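Local coordinates for adherence and virulence protein A (Streptococcus pneumoniae, PDB 6PON) that probably mediates pneumococcal adherence by binding host fibronectin, and belongs to the NFACT family of H2TH-related proteins, at residues K26-F31 with F66-A70; Q33-L37 with L48-P54; V94-R98 with F199-G203. All blocks are in the same frame, centred on the assembly; numbering follows the deposited sequence.

Contact 1. Residues K26-F31 with F66-A70; sequences KINQPF and FENPA
P30 lays its ring beside F66, P30 CB meeting F66 CB at 3.6 Å in an apolar contact at the edge of a beta-sheet. Residues K26-N28 are extended strand (phi/psi near -145/140); P30 turns the chain at -62/-40. Segment 66-70 is irregular and runs 84° from the direction of 26-31, so the two cross nearly at right angles, and the CA atoms are nearest at P30 and N68, 4.8 Å apart. F66, chi1 m, directs CA-CB toward segment 26-31, and F31 CE2 approaches the edge of its ring at F66 CD1, 4.5 Å away. P69 CD sits 3.4 Å from Q29 O, and N68 OD1 lies 3.1 Å from N28 CB. The all-trans side chain of K26 stretches to a water that accepts from K26 NZ (2.7 Å) and N68 ND2 (2.8 Å); another water donates to P30 O (3.1 Å) and E67 O (2.8 Å). The loop from strand 58-61 to helix 74-83 crosses N28 and the turn after it; Q29 hydrogen-bonds S73 and E32. With no direct hydrogen bond between the segments and two bridging waters, the chemistry implies a solvated surface contact combining P30-F66 packing with N68 and water-mediated polar contacts.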
loop_
_atom_site.group_PDB
_atom_site.type_symbol
_atom_site.label_atom_id
_atom_site.label_comp_id
_atom_site.label_asym_id
_atom_site.label_seq_id
_atom_site.Cartn_x
_atom_site.Cartn_y
_atom_site.Cartn_z
ATOM N N LYS B 26 -12.862 -2.230 47.602
ATOM C CA LYS B 26 -13.867 -1.221 47.895
ATOM C C LYS B 26 -14.693 -0.988 46.637
ATOM O O LYS B 26 -14.173 -1.066 45.522
ATOM C CB LYS B 26 -13.212 0.071 48.401
ATOM C CG LYS B 26 -14.127 0.933 49.223
ATOM C CD LYS B 26 -13.475 2.259 49.629
ATOM C CE LYS B 26 -14.523 3.225 50.244
ATOM N NZ LYS B 26 -13.926 4.512 50.739
ATOM N N ILE B 27 -15.988 -0.738 46.818
ATOM C CA ILE B 27 -16.926 -0.642 45.710
ATOM C C ILE B 27 -17.880 0.506 46.012
ATOM O O ILE B 27 -18.612 0.462 47.007
ATOM C CB ILE B 27 -17.700 -1.962 45.502
ATOM C CG1 ILE B 27 -16.771 -3.096 45.064
ATOM C CG2 ILE B 27 -18.796 -1.813 44.483
ATOM C CD1 ILE B 27 -16.798 -4.295 46.017
ATOM N N ASN B 28 -17.878 1.532 45.160
ATOM C CA ASN B 28 -18.748 2.692 45.331
ATOM C C ASN B 28 -19.320 3.140 43.990
ATOM O O ASN B 28 -18.796 2.813 42.918
ATOM C CB ASN B 28 -18.016 3.869 45.969
ATOM C CG ASN B 28 -17.462 3.530 47.327
ATOM O OD1 ASN B 28 -16.361 2.995 47.433
ATOM N ND2 ASN B 28 -18.232 3.818 48.379
ATOM N N GLN B 29 -20.406 3.917 44.086
ATOM C CA GLN B 29 -21.142 4.509 42.972
ATOM C C GLN B 29 -21.149 6.028 43.164
ATOM O O GLN B 29 -22.149 6.598 43.628
ATOM C CB GLN B 29 -22.563 3.948 42.925
ATOM C CG GLN B 29 -23.483 4.449 41.827
ATOM C CD GLN B 29 -24.849 3.760 41.862
ATOM O OE1 GLN B 29 -25.149 3.013 42.800
ATOM N NE2 GLN B 29 -25.677 4.004 40.838
ATOM N N PRO B 30 -20.047 6.719 42.832
ATOM C CA PRO B 30 -20.018 8.180 43.061
ATOM C C PRO B 30 -21.066 8.939 42.268
ATOM O O PRO B 30 -21.684 9.864 42.803
ATOM C CB PRO B 30 -18.586 8.589 42.667
ATOM C CG PRO B 30 -17.998 7.429 41.976
ATOM C CD PRO B 30 -18.752 6.189 42.365
ATOM N N PHE B 31 -21.304 8.569 41.016
ATOM C CA PHE B 31 -22.407 9.133 40.251
ATOM C C PHE B 31 -23.357 8.014 39.854
ATOM O O PHE B 31 -23.033 6.830 39.980
ATOM C CB PHE B 31 -21.890 9.890 39.027
ATOM C CG PHE B 31 -20.948 10.994 39.382
ATOM C CD1 PHE B 31 -21.433 12.202 39.861
ATOM C CD2 PHE B 31 -19.575 10.813 39.280
ATOM C CE1 PHE B 31 -20.560 13.230 40.206
ATOM C CE2 PHE B 31 -18.698 11.825 39.620
ATOM C CZ PHE B 31 -19.190 13.038 40.089
ATOM N N PHE B 66 -13.238 10.585 44.478
ATOM C CA PHE B 66 -14.672 10.689 44.298
ATOM C C PHE B 66 -15.315 10.862 45.656
ATOM O O PHE B 66 -14.831 10.322 46.652
ATOM C CB PHE B 66 -15.241 9.450 43.596
ATOM C CG PHE B 66 -14.576 9.137 42.273
ATOM C CD1 PHE B 66 -15.132 9.574 41.084
ATOM C CD2 PHE B 66 -13.395 8.410 42.229
ATOM C CE1 PHE B 66 -14.530 9.290 39.880
ATOM C CE2 PHE B 66 -12.776 8.124 41.021
ATOM C CZ PHE B 66 -13.351 8.560 39.842
ATOM N N GLU B 67 -16.400 11.627 45.687
ATOM C CA GLU B 67 -17.228 11.763 46.880
ATOM C C GLU B 67 -18.292 10.673 46.858
ATOM O O GLU B 67 -19.235 10.727 46.058
ATOM C CB GLU B 67 -17.874 13.141 46.941
ATOM C CG GLU B 67 -17.044 14.228 46.306
ATOM C CD GLU B 67 -17.347 15.583 46.881
ATOM O OE1 GLU B 67 -16.418 16.190 47.463
ATOM O OE2 GLU B 67 -18.515 16.028 46.767
ATOM N N ASN B 68 -18.154 9.694 47.739
ATOM C CA ASN B 68 -19.116 8.614 47.770
ATOM C C ASN B 68 -20.423 9.090 48.392
ATOM O O ASN B 68 -20.448 10.078 49.130
ATOM C CB ASN B 68 -18.551 7.429 48.540
ATOM C CG ASN B 68 -17.319 6.857 47.872
ATOM O OD1 ASN B 68 -17.234 6.841 46.641
ATOM N ND2 ASN B 68 -16.344 6.409 48.676
ATOM N N PRO B 69 -21.534 8.438 48.066
ATOM C CA PRO B 69 -22.810 8.799 48.696
ATOM C C PRO B 69 -22.864 8.299 50.136
ATOM O O PRO B 69 -22.054 7.485 50.580
ATOM C CB PRO B 69 -23.875 8.129 47.810
ATOM C CG PRO B 69 -23.140 7.135 46.959
ATOM C CD PRO B 69 -21.692 7.545 46.898
ATOM N N ALA B 70 -23.850 8.820 50.872
ATOM C CA ALA B 70 -23.971 8.529 52.298
ATOM C C ALA B 70 -24.353 7.077 52.539
ATOM O O ALA B 70 -23.914 6.466 53.521
ATOM C CB ALA B 70 -25.005 9.459 52.933
HETATM O O HOH W 1 -13.573 6.305 48.744
HETATM O O HOH W 2 -19.638 12.085 43.598
#

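Contact 2. Residues Q33-L37 with L48-P54; sequences QELVL and LLLSAHP
A52 N donates to Q33 O at 2.6 Å (N-H...O 164°), and S51 OG donates to E34 OE1 at 2.8 Å; E34 has chi1 m and S51 chi1 t, which brings both groups together. S51 OG also accepts from H53 N at 3.3 Å, an ST turn that starts where strand 44-51 ends. Four further backbone bonds form the ladder: L35 N to L50 O and L50 N to L35 O, both 2.7 Å, then L37 N to L48 O at 2.9 Å and L48 N to L37 O at 2.8 Å. L35-L50 and L37-L48 are therefore antiparallel hydrogen-bonded pairs (CA-CA 5.1 and 5.0 Å), whereas E34-S51 and V36-L49 are non-hydrogen-bonded pairs (4.3 and 4.6 Å). The axes approach to 4.6 Å at 166°, as expected of paired strands in a beta hairpin. Between the ladder rungs, CA-H...O contacts add E34 CA to L50 O (3.3 Å) and V36 CA to L48 O (3.2 Å). On the face bearing L35, L37, L48 and L50, L35 CD2 is 4.3 Å from L50 CD1, and L37 CB is 4.3 Å from L48 CB. On the other face V36 CG2 meets L49 CD1 at 3.9 Å, L49 having chi1 t, chi2 p. The hairpin forms the middle of a four-stranded sheet, flanked by strands 23-28 and 58-61; its leucine face packs on L118 and I120 of strand 113-121, in the five-stranded sheet, while V36 touches P30 and F66.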
loop_
_atom_site.group_PDB
_atom_site.type_symbol
_atom_site.label_atom_id
_atom_site.label_comp_id
_atom_site.label_asym_id
_atom_site.label_seq_id
_atom_site.Cartn_x
_atom_site.Cartn_y
_atom_site.Cartn_z
ATOM N N GLN B 33 -24.478 6.634 37.136
ATOM C CA GLN B 33 -24.107 5.629 36.152
ATOM C C GLN B 33 -22.611 5.359 36.152
ATOM O O GLN B 33 -22.040 4.985 35.125
ATOM C CB GLN B 33 -24.561 6.042 34.760
ATOM C CG GLN B 33 -25.898 6.766 34.725
ATOM C CD GLN B 33 -26.077 7.494 33.410
ATOM O OE1 GLN B 33 -26.426 6.876 32.395
ATOM N NE2 GLN B 33 -25.800 8.809 33.405
ATOM N N GLU B 34 -21.959 5.551 37.288
ATOM C CA GLU B 34 -20.530 5.321 37.364
ATOM C C GLU B 34 -20.208 4.422 38.544
ATOM O O GLU B 34 -20.782 4.561 39.624
ATOM C CB GLU B 34 -19.773 6.649 37.462
ATOM C CG GLU B 34 -20.163 7.624 36.373
ATOM C CD GLU B 34 -19.051 8.576 36.009
ATOM O OE1 GLU B 34 -19.094 9.108 34.880
ATOM O OE2 GLU B 34 -18.131 8.790 36.829
ATOM N N LEU B 35 -19.286 3.495 38.326
ATOM C CA LEU B 35 -18.859 2.534 39.331
ATOM C C LEU B 35 -17.348 2.637 39.475
ATOM O O LEU B 35 -16.632 2.622 38.469
ATOM C CB LEU B 35 -19.274 1.106 38.925
ATOM C CG LEU B 35 -18.754 -0.056 39.768
ATOM C CD1 LEU B 35 -19.430 -0.051 41.148
ATOM C CD2 LEU B 35 -18.918 -1.399 39.051
ATOM N N VAL B 36 -16.868 2.726 40.715
ATOM C CA VAL B 36 -15.444 2.811 41.021
ATOM C C VAL B 36 -15.059 1.675 41.961
ATOM O O VAL B 36 -15.678 1.495 43.013
ATOM C CB VAL B 36 -15.077 4.172 41.634
ATOM C CG1 VAL B 36 -13.600 4.208 42.014
ATOM C CG2 VAL B 36 -15.383 5.275 40.654
ATOM N N LEU B 37 -14.030 0.923 41.588
ATOM C CA LEU B 37 -13.499 -0.170 42.388
ATOM C C LEU B 37 -12.094 0.186 42.862
ATOM O O LEU B 37 -11.238 0.545 42.047
ATOM C CB LEU B 37 -13.434 -1.475 41.579
ATOM C CG LEU B 37 -14.636 -1.928 40.760
ATOM C CD1 LEU B 37 -14.376 -3.294 40.162
ATOM C CD2 LEU B 37 -15.883 -1.973 41.635
ATOM N N LEU B 48 -10.277 1.739 39.693
ATOM C CA LEU B 48 -10.882 1.400 38.405
ATOM C C LEU B 48 -12.214 2.118 38.248
ATOM O O LEU B 48 -13.120 1.934 39.071
ATOM C CB LEU B 48 -11.115 -0.106 38.280
ATOM C CG LEU B 48 -11.663 -0.596 36.924
ATOM C CD1 LEU B 48 -10.719 -0.176 35.784
ATOM C CD2 LEU B 48 -11.931 -2.126 36.869
ATOM N N LEU B 49 -12.352 2.900 37.183
ATOM C CA LEU B 49 -13.597 3.593 36.896
ATOM C C LEU B 49 -14.311 2.900 35.742
ATOM O O LEU B 49 -13.712 2.645 34.693
ATOM C CB LEU B 49 -13.352 5.067 36.560
ATOM C CG LEU B 49 -14.504 5.846 35.896
ATOM C CD1 LEU B 49 -15.721 5.903 36.806
ATOM C CD2 LEU B 49 -14.080 7.273 35.473
ATOM N N LEU B 50 -15.586 2.601 35.938
ATOM C CA LEU B 50 -16.467 2.187 34.857
ATOM C C LEU B 50 -17.621 3.172 34.786
ATOM O O LEU B 50 -18.279 3.448 35.793
ATOM C CB LEU B 50 -16.994 0.771 35.069
ATOM C CG LEU B 50 -15.997 -0.368 35.244
ATOM C CD1 LEU B 50 -15.454 -0.397 36.668
ATOM C CD2 LEU B 50 -16.696 -1.673 34.892
ATOM N N SER B 51 -17.864 3.710 33.608
ATOM C CA SER B 51 -18.851 4.762 33.476
ATOM C C SER B 51 -19.845 4.366 32.398
ATOM O O SER B 51 -19.455 4.061 31.265
ATOM C CB SER B 51 -18.174 6.102 33.159
ATOM O OG SER B 51 -19.137 7.087 32.875
ATOM N N ALA B 52 -21.123 4.352 32.761
ATOM C CA ALA B 52 -22.205 4.146 31.817
ATOM C C ALA B 52 -22.817 5.464 31.370
ATOM O O ALA B 52 -23.892 5.469 30.762
ATOM C CB ALA B 52 -23.268 3.232 32.434
ATOM N N HIS B 53 -22.154 6.575 31.660
ATOM C CA HIS B 53 -22.631 7.879 31.234
ATOM C C HIS B 53 -22.861 7.898 29.720
ATOM O O HIS B 53 -21.980 7.464 28.958
ATOM C CB HIS B 53 -21.622 8.957 31.626
ATOM C CG HIS B 53 -22.096 10.355 31.365
ATOM N ND1 HIS B 53 -21.953 10.979 30.140
ATOM C CD2 HIS B 53 -22.704 11.252 32.175
ATOM C CE1 HIS B 53 -22.445 12.202 30.210
ATOM N NE2 HIS B 53 -22.902 12.394 31.435
ATOM N N PRO B 54 -24.001 8.422 29.253
ATOM C CA PRO B 54 -24.331 8.348 27.818
ATOM C C PRO B 54 -23.312 8.999 26.889
ATOM O O PRO B 54 -23.280 8.649 25.707
ATOM C CB PRO B 54 -25.690 9.064 27.739
ATOM C CG PRO B 54 -25.733 9.947 28.955
ATOM C CD PRO B 54 -25.022 9.157 30.018
#

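Contact 3. Residues V94-R98 with F199-G203; sequences VENDR and FQGLG
V94 opens a type II' beta turn that ends at D97 and links strands 87-93 and 99-107 as a hairpin; D97 N donates to V94 O at 3.0 Å. E95 occupies the second position with phi/psi 56/-130, and its CB lies 3.5 Å from Q200 OE1 while its carboxylate bonds to N172. N96, at -117/26, makes the principal polar contacts with segment 199-203: with chi1 t, its ND2 donates to Q200 O at 2.8 Å and 177°, and its backbone N makes a weak bond to Q200 OE1 at 3.4 Å. Q200, with chi1 and chi2 t, reaches the turn, its NE2 3.3 Å from D97 CB. D97 OD1 accepts from R98 N, the next residue, at 2.7 Å. The partner segment connects helix 192-198 to helix 204-225, so this contact ties the tip of a hairpin to an interhelical loop; near it F199 and L202 meet F222 and F226 of the second subunit. D97 and G201 have the nearest CA atoms, 5.0 Å apart. G201, at phi/psi 85/25, has no CB, and its CA comes 3.1 Å from N96 O in a CA-H...O contact, where an ideal CB would clash at 2.0 Å.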
loop_
_atom_site.group_PDB
_atom_site.type_symbol
_atom_site.label_atom_id
_atom_site.label_comp_id
_atom_site.label_asym_id
_atom_site.label_seq_id
_atom_site.Cartn_x
_atom_site.Cartn_y
_atom_site.Cartn_z
ATOM N N VAL B 94 -14.634 -8.165 24.437
ATOM C CA VAL B 94 -15.352 -9.021 23.495
ATOM C C VAL B 94 -14.969 -8.589 22.087
ATOM O O VAL B 94 -15.372 -7.516 21.632
ATOM C CB VAL B 94 -16.869 -8.946 23.688
ATOM C CG1 VAL B 94 -17.543 -9.922 22.738
ATOM C CG2 VAL B 94 -17.248 -9.235 25.124
ATOM N N GLU B 95 -14.196 -9.418 21.395
ATOM C CA GLU B 95 -13.847 -9.170 19.987
ATOM C C GLU B 95 -13.187 -7.791 19.913
ATOM O O GLU B 95 -12.263 -7.518 20.699
ATOM C CB GLU B 95 -15.100 -9.353 19.132
ATOM C CG GLU B 95 -15.410 -10.790 18.761
ATOM C CD GLU B 95 -14.202 -11.531 18.149
ATOM O OE1 GLU B 95 -13.757 -12.541 18.750
ATOM O OE2 GLU B 95 -13.700 -11.115 17.077
ATOM N N ASN B 96 -13.617 -6.901 19.017
ATOM C CA ASN B 96 -13.176 -5.512 19.016
ATOM C C ASN B 96 -14.350 -4.579 19.270
ATOM O O ASN B 96 -14.328 -3.419 18.865
ATOM C CB ASN B 96 -12.481 -5.137 17.708
ATOM C CG ASN B 96 -11.562 -3.925 17.858
ATOM O OD1 ASN B 96 -10.716 -3.886 18.749
ATOM N ND2 ASN B 96 -11.728 -2.932 16.979
ATOM N N ASP B 97 -15.382 -5.080 19.942
ATOM C CA ASP B 97 -16.531 -4.259 20.274
ATOM C C ASP B 97 -16.251 -3.490 21.567
ATOM O O ASP B 97 -15.241 -3.706 22.237
ATOM C CB ASP B 97 -17.775 -5.133 20.404
ATOM C CG ASP B 97 -19.069 -4.366 20.168
ATOM O OD1 ASP B 97 -19.070 -3.109 20.150
ATOM O OD2 ASP B 97 -20.107 -5.044 20.015
ATOM N N ARG B 98 -17.154 -2.572 21.908
ATOM C CA ARG B 98 -17.009 -1.737 23.102
ATOM C C ARG B 98 -17.671 -2.399 24.314
ATOM O O ARG B 98 -18.609 -1.879 24.918
ATOM C CB ARG B 98 -17.580 -0.344 22.844
ATOM C CG ARG B 98 -16.762 0.528 21.841
ATOM C CD ARG B 98 -17.617 1.650 21.248
ATOM N NE ARG B 98 -18.830 1.028 20.734
ATOM C CZ ARG B 98 -19.993 1.644 20.559
ATOM N NH1 ARG B 98 -20.129 2.930 20.869
ATOM N NH2 ARG B 98 -21.035 0.952 20.115
ATOM N N PHE B 199 -15.439 -2.927 9.342
ATOM C CA PHE B 199 -14.690 -3.374 10.499
ATOM C C PHE B 199 -15.376 -2.941 11.788
ATOM O O PHE B 199 -16.018 -1.891 11.859
ATOM C CB PHE B 199 -13.240 -2.885 10.417
ATOM C CG PHE B 199 -12.503 -3.439 9.218
ATOM C CD1 PHE B 199 -12.021 -4.732 9.225
ATOM C CD2 PHE B 199 -12.331 -2.681 8.071
ATOM C CE1 PHE B 199 -11.360 -5.255 8.116
ATOM C CE2 PHE B 199 -11.664 -3.195 6.960
ATOM C CZ PHE B 199 -11.183 -4.484 6.987
ATOM N N GLN B 200 -15.265 -3.818 12.781
ATOM C CA GLN B 200 -15.852 -3.652 14.102
ATOM C C GLN B 200 -14.939 -2.817 14.990
ATOM O O GLN B 200 -13.728 -3.046 15.032
ATOM C CB GLN B 200 -16.066 -5.031 14.727
ATOM C CG GLN B 200 -16.703 -5.033 16.087
ATOM C CD GLN B 200 -16.707 -6.422 16.698
ATOM O OE1 GLN B 200 -15.812 -7.226 16.433
ATOM N NE2 GLN B 200 -17.720 -6.711 17.517
ATOM N N GLY B 201 -15.521 -1.864 15.710
ATOM C CA GLY B 201 -14.768 -1.167 16.732
ATOM C C GLY B 201 -13.959 0.005 16.239
ATOM O O GLY B 201 -12.954 0.368 16.865
ATOM N N LEU B 202 -14.365 0.610 15.129
ATOM C CA LEU B 202 -13.670 1.742 14.533
ATOM C C LEU B 202 -14.547 2.972 14.712
ATOM O O LEU B 202 -15.596 3.082 14.071
ATOM C CB LEU B 202 -13.372 1.472 13.058
ATOM C CG LEU B 202 -12.017 0.817 12.756
ATOM C CD1 LEU B 202 -11.681 -0.309 13.722
ATOM C CD2 LEU B 202 -11.929 0.337 11.305
ATOM N N GLY B 203 -14.146 3.872 15.619
ATOM C CA GLY B 203 -14.764 5.181 15.692
ATOM C C GLY B 203 -14.444 5.991 14.452
ATOM O O GLY B 203 -13.641 5.595 13.609
#

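Contacts 1 and 2 share a sheet: strands 23-28 and 34-41 are neighbours, N28 O lies 2.9 Å from V36 N in a probable hydrogen bond, and contact 2 is nested in the loop that contact 1 closes. Their centres are 10 Å apart, yet contact 2 is mostly buried, with regular backbone pairing and leucine packing, whereas contact 1 lies at the surface and relies on waters and ring contacts. Contact 3, partly buried and centred about 5 Å from the chain's centre, involves neither of that sheet's hairpin strands; its centre is about 20 Å from contact 2 and 30 Å from contact 1. It joins loops 101 residues apart mainly through amide side chains, near the subunit interface.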